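Long-range contacts in putative secreted cellulose-binding protein (Streptomyces coelicolor, PDB 4OY6), which is a copper-dependent lytic polysaccharide monooxygenase of family AA10 that oxidises cellulose: residues A[98-104]-A[147-153]; A[10-14]-A[83-89]. All blocks are in the same frame, centred on the assembly; numbering follows the deposited sequence. Where two conformers were deposited one is given.

Contact 1. Residues A[98-104]-A[147-153]. With NA (sodium ion), chain L; ZN (zinc ion), chain H.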
ATOM      1  N   PHE A  98      -4.792 -14.460   4.604  1.00  8.61           N
ATOM      2  CA  PHE A  98      -4.877 -13.923   3.254  1.00  8.83           C
ATOM      3  C   PHE A  98      -3.471 -13.815   2.694  1.00  8.53           C
ATOM      4  O   PHE A  98      -2.475 -13.770   3.423  1.00  9.90           O
ATOM      5  CB  PHE A  98      -5.604 -12.565   3.228  1.00  9.12           C
ATOM      6  CG  PHE A  98      -4.919 -11.483   4.003  1.00  9.55           C
ATOM      7  CD1 PHE A  98      -5.109 -11.358   5.371  1.00 10.37           C
ATOM      8  CD2 PHE A  98      -4.079 -10.563   3.377  1.00 10.25           C
ATOM      9  CE1 PHE A  98      -4.461 -10.356   6.104  1.00 11.33           C
ATOM     10  CE2 PHE A  98      -3.463  -9.563   4.102  1.00 10.96           C
ATOM     11  CZ  PHE A  98      -3.638  -9.471   5.464  1.00 11.32           C
ATOM     12  N   THR A  99      -3.397 -13.821   1.375  1.00  8.90           N
ATOM     13  CA  THR A  99      -2.118 -13.718   0.681  1.00  9.40           C
ATOM     14  C   THR A  99      -1.903 -12.313   0.172  1.00  9.05           C
ATOM     15  O   THR A  99      -2.751 -11.765  -0.515  1.00 12.82           O
ATOM     16  CB  THR A  99      -2.068 -14.698  -0.494  1.00 12.65           C
ATOM     17  OG1 THR A  99      -2.243 -16.029  -0.005  1.00 17.66           O
ATOM     18  CG2 THR A  99      -0.749 -14.622  -1.240  1.00 15.29           C
ATOM     19  N   VAL A 100      -0.773 -11.729   0.515  1.00  7.88           N
ATOM     20  CA  VAL A 100      -0.334 -10.484  -0.092  1.00  8.61           C
ATOM     21  C   VAL A 100       0.452 -10.846  -1.339  1.00  8.76           C
ATOM     22  O   VAL A 100       1.485 -11.545  -1.258  1.00 10.03           O
ATOM     23  CB  VAL A 100       0.508  -9.645   0.887  1.00  8.80           C
ATOM     24  CG1 VAL A 100       1.074  -8.428   0.181  1.00 10.11           C
ATOM     25  CG2 VAL A 100      -0.337  -9.253   2.090  1.00  9.76           C
ATOM     26  N   LYS A 101      -0.062 -10.400  -2.487  1.00  8.18           N
ATOM     27  CA  LYS A 101       0.550 -10.699  -3.778  0.50  8.94           C
ATOM     28  C   LYS A 101       1.086  -9.427  -4.379  1.00  8.92           C
ATOM     29  O   LYS A 101       0.364  -8.458  -4.564  1.00  8.98           O
ATOM     30  CB  LYS A 101      -0.432 -11.352  -4.746  0.50  9.98           C
ATOM     31  CG  LYS A 101       0.218 -11.696  -6.081  0.50 10.96           C
ATOM     32  CD  LYS A 101      -0.786 -12.344  -7.010  0.50 14.24           C
ATOM     33  CE  LYS A 101      -0.203 -12.582  -8.384  0.50 18.12           C
ATOM     34  NZ  LYS A 101      -1.154 -13.336  -9.240  0.50 22.64           N
ATOM     35  N   LEU A 102       2.372  -9.456  -4.672  1.00  9.45           N
ATOM     36  CA  LEU A 102       3.027  -8.391  -5.368  1.00  9.94           C
ATOM     37  C   LEU A 102       3.415  -8.794  -6.779  1.00 10.28           C
ATOM     38  O   LEU A 102       3.861  -9.919  -7.022  1.00 13.93           O
ATOM     39  CB  LEU A 102       4.299  -7.956  -4.681  1.00 12.56           C
ATOM     40  CG  LEU A 102       4.118  -7.327  -3.326  1.00 13.62           C
ATOM     41  CD1 LEU A 102       4.293  -8.375  -2.243  1.00 15.02           C
ATOM     42  CD2 LEU A 102       5.079  -6.148  -3.179  1.00 13.38           C
ATOM     43  N   HIS A 103       3.261  -7.857  -7.706  1.00  9.78           N
ATOM     44  CA  HIS A 103       3.735  -8.041  -9.061  1.00 10.26           C
ATOM     45  C   HIS A 103       4.921  -7.124  -9.229  1.00 10.18           C
ATOM     46  O   HIS A 103       4.834  -5.944  -8.903  1.00 10.36           O
ATOM     47  CB  HIS A 103       2.645  -7.681 -10.076  1.00 12.10           C
ATOM     48  CG  HIS A 103       3.061  -7.935 -11.481  1.00 14.49           C
ATOM     49  ND1 HIS A 103       3.124  -9.207 -11.999  1.00 15.48           N
ATOM     50  CD2 HIS A 103       3.458  -7.109 -12.465  1.00 19.02           C
ATOM     51  CE1 HIS A 103       3.557  -9.154 -13.243  1.00 16.69           C
ATOM     52  NE2 HIS A 103       3.752  -7.894 -13.553  1.00 20.26           N
ATOM     53  N   ASP A 104       5.997  -7.682  -9.773  1.00 10.25           N
ATOM     54  CA  ASP A 104       7.270  -6.991 -10.002  1.00 10.12           C
ATOM     55  C   ASP A 104       7.657  -7.094 -11.463  1.00 11.52           C
ATOM     56  O   ASP A 104       7.931  -8.182 -11.948  1.00 15.58           O
ATOM     57  CB  ASP A 104       8.363  -7.603  -9.107  1.00 11.54           C
ATOM     58  CG  ASP A 104       9.728  -6.962  -9.269  1.00 11.71           C
ATOM     59  OD1 ASP A 104       9.852  -5.945  -9.994  1.00 11.76           O
ATOM     60  OD2 ASP A 104      10.663  -7.501  -8.630  1.00 12.13           O
ATOM     61  N   GLN A 147       8.547 -12.523 -11.143  1.00 14.72           N
ATOM     62  CA  GLN A 147       7.571 -11.507 -11.504  1.00 13.71           C
ATOM     63  C   GLN A 147       6.438 -11.367 -10.491  1.00 12.24           C
ATOM     64  O   GLN A 147       5.708 -10.380 -10.531  1.00 13.25           O
ATOM     65  CB  GLN A 147       6.998 -11.759 -12.888  1.00 17.89           C
ATOM     66  CG  GLN A 147       7.962 -11.388 -13.997  1.00 23.26           C
ATOM     67  CD  GLN A 147       7.202 -10.857 -15.182  1.00 34.17           C
ATOM     68  OE1 GLN A 147       6.469 -11.599 -15.827  1.00 49.69           O
ATOM     69  NE2 GLN A 147       7.326  -9.557 -15.449  1.00 46.33           N
ATOM     70  N   ASN A 148       6.283 -12.354  -9.605  1.00 12.60           N
ATOM     71  CA  ASN A 148       5.285 -12.276  -8.559  1.00 12.53           C
ATOM     72  C   ASN A 148       5.870 -12.810  -7.256  1.00 12.39           C
ATOM     73  O   ASN A 148       6.624 -13.774  -7.277  1.00 14.79           O
ATOM     74  CB  ASN A 148       4.034 -13.065  -8.964  1.00 15.05           C
ATOM     75  CG  ASN A 148       3.410 -12.524 -10.227  1.00 16.56           C
ATOM     76  OD1 ASN A 148       2.685 -11.519 -10.196  1.00 17.05           O
ATOM     77  ND2 ASN A 148       3.716 -13.153 -11.361  1.00 18.48           N
ATOM     78  N   TYR A 149       5.486 -12.190  -6.148  1.00 11.00           N
ATOM     79  CA  TYR A 149       5.826 -12.670  -4.803  1.00 10.62           C
ATOM     80  C   TYR A 149       4.531 -12.831  -4.024  1.00 10.53           C
ATOM     81  O   TYR A 149       3.659 -11.953  -4.085  1.00 11.91           O
ATOM     82  CB  TYR A 149       6.758 -11.687  -4.056  1.00 11.08           C
ATOM     83  CG  TYR A 149       7.903 -11.178  -4.900  1.00 11.37           C
ATOM     84  CD1 TYR A 149       8.934 -12.017  -5.297  1.00 11.92           C
ATOM     85  CD2 TYR A 149       7.940  -9.871  -5.326  1.00 10.76           C
ATOM     86  CE1 TYR A 149       9.953 -11.548  -6.113  1.00 11.94           C
ATOM     87  CE2 TYR A 149       8.962  -9.394  -6.115  1.00 11.32           C
ATOM     88  CZ  TYR A 149       9.964 -10.237  -6.526  1.00 11.05           C
ATOM     89  OH  TYR A 149      10.974  -9.779  -7.350  1.00 12.83           O
ATOM     90  N   GLU A 150       4.417 -13.909  -3.264  1.00 10.74           N
ATOM     91  CA  GLU A 150       3.278 -14.134  -2.398  1.00 10.55           C
ATOM     92  C   GLU A 150       3.722 -14.291  -0.946  1.00 10.04           C
ATOM     93  O   GLU A 150       4.667 -15.058  -0.652  1.00 12.59           O
ATOM     94  CB  GLU A 150       2.502 -15.385  -2.828  1.00 13.33           C
ATOM     95  CG  GLU A 150       1.826 -15.229  -4.169  1.00 16.66           C
ATOM     96  CD  GLU A 150       0.844 -16.325  -4.510  1.00 23.97           C
ATOM     97  OE1 GLU A 150       0.666 -17.276  -3.733  1.00 31.20           O
ATOM     98  OE2 GLU A 150       0.226 -16.218  -5.582  1.00 32.39           O
ATOM     99  N   ILE A 151       3.074 -13.543  -0.065  1.00  9.86           N
ATOM    100  CA  ILE A 151       3.322 -13.614   1.366  1.00 10.08           C
ATOM    101  C   ILE A 151       2.051 -14.138   2.034  1.00  9.17           C
ATOM    102  O   ILE A 151       1.034 -13.449   2.036  1.00  9.83           O
ATOM    103  CB  ILE A 151       3.665 -12.260   2.003  1.00 11.27           C
ATOM    104  CG1 ILE A 151       4.819 -11.571   1.277  1.00 14.17           C
ATOM    105  CG2 ILE A 151       3.995 -12.457   3.476  1.00 11.88           C
ATOM    106  CD1 ILE A 151       4.586 -10.128   0.995  1.00 20.70           C
ATOM    107  N   PRO A 152       2.096 -15.361   2.577  1.00  9.37           N
ATOM    108  CA  PRO A 152       0.909 -15.915   3.249  1.00  9.60           C
ATOM    109  C   PRO A 152       0.818 -15.350   4.643  1.00  9.70           C
ATOM    110  O   PRO A 152       1.623 -15.681   5.506  1.00 12.74           O
ATOM    111  CB  PRO A 152       1.172 -17.409   3.261  1.00 13.28           C
ATOM    112  CG  PRO A 152       2.666 -17.521   3.246  1.00 15.94           C
ATOM    113  CD  PRO A 152       3.224 -16.305   2.572  1.00 12.66           C
ATOM    114  N   VAL A 153      -0.134 -14.455   4.859  1.00  8.38           N
ATOM    115  CA  VAL A 153      -0.344 -13.774   6.136  1.00  9.41           C
ATOM    116  C   VAL A 153      -1.428 -14.487   6.925  1.00  8.46           C
ATOM    117  O   VAL A 153      -2.437 -14.916   6.360  1.00  9.99           O
ATOM    118  CB  VAL A 153      -0.720 -12.270   5.902  1.00 10.78           C
ATOM    119  CG1 VAL A 153      -1.021 -11.547   7.220  1.00 13.06           C
ATOM    120  CG2 VAL A 153       0.411 -11.551   5.185  1.00 12.53           C
TER
HETATM  121 NA    NA L 311       1.755 -10.654 -11.668  1.00 20.07          NA
HETATM  122 ZN    ZN H 307       4.167  -7.327 -15.363  0.50 25.05          ZN
HETATM  123  O   HOH W   1      -0.080 -10.124 -10.904  1.00 28.69           O
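Strands 98-104 and 148-153 run antiparallel, their axes 4.5 Å apart at the closest point and at 159° to each other. Backbone hydrogen bonds form three complete pairs. F98 N gives to V153 O at 3.0 Å and V153 N to F98 O at 2.8 Å. V100 and I151 pair in the same way, as do L102 and Y149. A further bond, D104 N to Q147 O at 2.8 Å, extends the pairing into the loop residue just before the second strand. T99-P152, K101-E150 and H103-N148 are the non-hydrogen-bonded pairs; a proline at 152 fits there because no cross-strand NH is needed.

Apolar contacts lie on the face of F98, V100, L102, Y149, I151 and V153. V153 CB sits over the F98 ring in a CH-pi contact, 4.2 Å from its centroid. L102 CD1 meets I151 CD1 at 3.7 Å. This face turns inward onto strand 161-170 of the other sheet, as expected for the immunoglobulin-like beta-sandwich of AA10 enzymes. Strand 97-104 is the middle strand of its three-stranded sheet, flanked by 2-6 and 148-154.

One side-chain hydrogen bond crosses the pair: Y149 OH gives to D104 OD2 at 2.6 Å. D104 also receives bonds from the N-terminal amino group of H1 (to OD1) and the backbone NH of H108 (to OD2), the two copper-binding histidines.

Metals bind on the opposite face. H103 ND1 at 2.0 Å and N148 OD1 at 1.9 Å hold the sodium ion, with a water at 2.1 Å. H103 NE2 binds zinc at 1.9 Å, and Q105 is its other protein ligand.

Contact 2. Residues A[10-14]-A[83-89]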
ATOM      1  N   ARG A  10      -3.507   1.177  -2.592  1.00  6.03           N
ATOM      2  CA  ARG A  10      -4.397   2.310  -2.837  1.00  6.53           C
ATOM      3  C   ARG A  10      -4.333   2.778  -4.291  1.00  6.32           C
ATOM      4  O   ARG A  10      -5.340   2.976  -4.961  1.00  7.17           O
ATOM      5  CB  ARG A  10      -4.123   3.466  -1.878  1.00  6.72           C
ATOM      6  CG  ARG A  10      -4.633   3.191  -0.472  1.00  7.22           C
ATOM      7  CD  ARG A  10      -4.482   4.362   0.479  1.00  6.86           C
ATOM      8  NE  ARG A  10      -5.152   4.040   1.718  1.00  7.22           N
ATOM      9  CZ  ARG A  10      -5.157   4.785   2.812  1.00  7.20           C
ATOM     10  NH1 ARG A  10      -4.497   5.920   2.856  1.00  7.62           N
ATOM     11  NH2 ARG A  10      -5.833   4.361   3.874  1.00  8.29           N
ATOM     12  N   ASN A  11      -3.118   2.999  -4.779  1.00  6.77           N
ATOM     13  CA  ASN A  11      -2.962   3.533  -6.125  1.00  6.52           C
ATOM     14  C   ASN A  11      -3.147   2.462  -7.182  1.00  6.78           C
ATOM     15  O   ASN A  11      -3.733   2.738  -8.238  1.00  7.88           O
ATOM     16  CB  ASN A  11      -1.678   4.349  -6.301  1.00  6.98           C
ATOM     17  CG  ASN A  11      -0.406   3.545  -6.205  1.00  7.29           C
ATOM     18  OD1 ASN A  11      -0.281   2.619  -5.419  1.00  8.86           O
ATOM     19  ND2 ASN A  11       0.555   3.952  -6.964  1.00 10.65           N
ATOM     20  N   TYR A  12      -2.677   1.235  -6.949  1.00  6.43           N
ATOM     21  CA  TYR A  12      -2.970   0.167  -7.912  1.00  6.94           C
ATOM     22  C   TYR A  12      -4.472  -0.052  -8.039  1.00  7.53           C
ATOM     23  O   TYR A  12      -4.976  -0.224  -9.158  1.00  8.40           O
ATOM     24  CB  TYR A  12      -2.241  -1.135  -7.558  1.00  7.93           C
ATOM     25  CG  TYR A  12      -2.453  -2.204  -8.579  1.00  7.98           C
ATOM     26  CD1 TYR A  12      -1.710  -2.214  -9.751  1.00 10.85           C
ATOM     27  CD2 TYR A  12      -3.425  -3.180  -8.406  1.00  9.32           C
ATOM     28  CE1 TYR A  12      -1.903  -3.172 -10.699  1.00 13.25           C
ATOM     29  CE2 TYR A  12      -3.658  -4.137  -9.378  1.00 10.49           C
ATOM     30  CZ  TYR A  12      -2.873  -4.123 -10.524  1.00 11.45           C
ATOM     31  OH  TYR A  12      -3.023  -5.057 -11.528  1.00 16.84           O
ATOM     32  N   GLY A  13      -5.183  -0.045  -6.916  1.00  7.41           N
ATOM     33  CA  GLY A  13      -6.624  -0.216  -6.946  1.00  7.94           C
ATOM     34  C   GLY A  13      -7.329   0.904  -7.695  1.00  7.50           C
ATOM     35  O   GLY A  13      -8.216   0.633  -8.495  1.00  8.38           O
ATOM     36  N   CYS A  14      -6.935   2.154  -7.463  1.00  6.92           N
ATOM     37  CA  CYS A  14      -7.532   3.246  -8.205  1.00  7.44           C
ATOM     38  C   CYS A  14      -7.286   3.097  -9.707  1.00  8.21           C
ATOM     39  O   CYS A  14      -8.167   3.444 -10.511  1.00  9.85           O
ATOM     40  CB  CYS A  14      -7.045   4.601  -7.722  1.00  8.43           C
ATOM     41  SG  CYS A  14      -7.578   5.074  -6.049  1.00  8.51           S
ATOM     42  N   LEU A  83      -2.308   9.818  -1.526  1.00  7.63           N
ATOM     43  CA  LEU A  83      -2.574   8.547  -0.861  1.00  6.92           C
ATOM     44  C   LEU A  83      -2.570   8.668   0.668  1.00  6.94           C
ATOM     45  O   LEU A  83      -2.984   7.733   1.363  1.00  8.35           O
ATOM     46  CB  LEU A  83      -1.603   7.440  -1.299  1.00  7.05           C
ATOM     47  CG  LEU A  83      -1.450   7.266  -2.815  1.00  7.35           C
ATOM     48  CD1 LEU A  83      -0.548   6.078  -3.073  1.00  7.89           C
ATOM     49  CD2 LEU A  83      -2.804   7.135  -3.514  1.00  8.20           C
ATOM     50  N   ASP A  84      -2.100   9.814   1.185  1.00  7.34           N
ATOM     51  CA  ASP A  84      -2.167  10.092   2.615  1.00  8.31           C
ATOM     52  C   ASP A  84      -3.507  10.711   3.044  1.00  8.59           C
ATOM     53  O   ASP A  84      -3.724  10.964   4.233  1.00  9.97           O
ATOM     54  CB  ASP A  84      -1.040  11.037   3.019  1.00  8.72           C
ATOM     55  CG  ASP A  84       0.348  10.422   2.900  1.00  8.76           C
ATOM     56  OD1 ASP A  84       0.486   9.205   3.122  1.00  9.25           O
ATOM     57  OD2 ASP A  84       1.294  11.194   2.637  1.00  9.76           O
ATOM     58  N   ALA A  85      -4.414  10.974   2.101  1.00  8.80           N
ATOM     59  CA  ALA A  85      -5.720  11.490   2.465  1.00  9.23           C
ATOM     60  C   ALA A  85      -6.432  10.526   3.406  1.00  9.04           C
ATOM     61  O   ALA A  85      -6.274   9.302   3.306  1.00  9.49           O
ATOM     62  CB  ALA A  85      -6.549  11.744   1.223  1.00 10.72           C
ATOM     63  N   VAL A  86      -7.218  11.108   4.305  1.00  9.74           N
ATOM     64  CA  VAL A  86      -7.981  10.353   5.278  1.00 10.55           C
ATOM     65  C   VAL A  86      -9.450  10.365   4.849  1.00 10.32           C
ATOM     66  O   VAL A  86     -10.035  11.429   4.605  1.00 12.73           O
ATOM     67  CB  VAL A  86      -7.804  10.949   6.674  1.00 11.19           C
ATOM     68  CG1 VAL A  86      -8.689  10.243   7.690  1.00 12.05           C
ATOM     69  CG2 VAL A  86      -6.346  10.889   7.086  1.00 12.07           C
ATOM     70  N   GLY A  87     -10.036   9.175   4.712  1.00 10.89           N
ATOM     71  CA  GLY A  87     -11.400   9.060   4.244  1.00 10.73           C
ATOM     72  C   GLY A  87     -11.722   7.636   3.890  1.00 11.21           C
ATOM     73  O   GLY A  87     -10.918   6.731   4.155  1.00 10.89           O
ATOM     74  N   PRO A  88     -12.895   7.427   3.293  1.00 10.08           N
ATOM     75  CA  PRO A  88     -13.417   6.081   3.060  1.00  9.96           C
ATOM     76  C   PRO A  88     -12.832   5.412   1.804  1.00  9.16           C
ATOM     77  O   PRO A  88     -13.526   5.190   0.809  1.00 10.21           O
ATOM     78  CB  PRO A  88     -14.921   6.334   2.936  1.00 11.04           C
ATOM     79  CG  PRO A  88     -14.994   7.682   2.295  1.00 11.95           C
ATOM     80  CD  PRO A  88     -13.909   8.469   2.987  1.00 11.22           C
ATOM     81  N   TRP A  89     -11.541   5.095   1.869  1.00  8.46           N
ATOM     82  CA  TRP A  89     -10.862   4.380   0.798  1.00  8.16           C
ATOM     83  C   TRP A  89     -11.592   3.063   0.562  1.00  7.74           C
ATOM     84  O   TRP A  89     -12.006   2.380   1.497  1.00  9.15           O
ATOM     85  CB  TRP A  89      -9.412   4.102   1.182  1.00  8.18           C
ATOM     86  CG  TRP A  89      -8.558   5.338   1.171  1.00  8.56           C
ATOM     87  CD1 TRP A  89      -8.293   6.170   2.206  1.00  8.62           C
ATOM     88  CD2 TRP A  89      -7.828   5.836   0.055  1.00  7.61           C
ATOM     89  NE1 TRP A  89      -7.473   7.182   1.808  1.00  8.23           N
ATOM     90  CE2 TRP A  89      -7.179   7.016   0.475  1.00  7.75           C
ATOM     91  CE3 TRP A  89      -7.685   5.420  -1.258  1.00  8.27           C
ATOM     92  CZ2 TRP A  89      -6.392   7.761  -0.384  1.00  7.95           C
ATOM     93  CZ3 TRP A  89      -6.930   6.190  -2.111  1.00  8.52           C
ATOM     94  CH2 TRP A  89      -6.301   7.333  -1.675  1.00  7.97           C
TER
HETATM   95  O   HOH W   2      -4.900   7.695   5.121  1.00 10.19           O
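R10, at the start of helix 10-18, makes most of this contact by reaching across to the loop 83-89. L83 is met first. R10 NH1 donates a hydrogen bond to L83 O at 2.8 Å, in the plane of the guanidinium. The L83 side chain points back at the helix, and its CD1 lies 3.8 Å from N11 CB.

D84 closes the 3-10 segment; it points away, and its OD2 is hydrogen-bonded to S71 OG. The chain then leaves the 3-10 segment. A85 serves through its carbonyl. Water 2 accepts from R10 NH1 at 2.9 Å and donates to A85 O at 2.8 Å. The same carbonyl takes a hydrogen bond from W89 NE1 at 2.9 Å, so the indole is tied to its own loop.

V86 and G87 carry the chain round, and P88 is the centre of an inverse gamma turn. That brings W89 back to the helix. The R10 guanidinium lies flat on the indole, with planes at 6° and centres 3.5 Å apart. R10 CZ is 3.5 Å from the centroid of the five-membered ring, a cation-pi contact. R10 CD lies 3.6 Å from the centroid of the W89 six-membered ring, a CH-pi contact, so the arginine covers both rings. C14 SG approaches the indole edge, 4.1 Å from W89 CZ3, as a sulfur-aromatic contact.

The site lies in the helix-rich part joined to the beta-sandwich. R10 forms a salt bridge with D182 of strand 175-184. C14 is disulfide-bonded to C34 of helix 32-40, whose M33 and Q36 side chains touch A85 and W89. Helix 43-46 places M45 against N11 and C14.

The two contacts share no helix or strand and lie on opposite sides of the chain's centre, about 20 Å apart between centres. Contact 1 pairs two strands of the sandwich. One face is buried, the other carries metal ions at the surface, and its D104 end comes close to the copper site. Contact 2 is largely buried, though the bend of its loop comes to the surface. It joins a helix to an irregular loop. Their chemistry follows from this. Regular main-chain pairing holds contact 1, whose two segments together bury 794 Å². Contact 2 buries 301 Å² and depends largely on one arginine, stacked on a tryptophan and bonded to a carbonyl. In the sequence both halves of contact 2 come before contact 1.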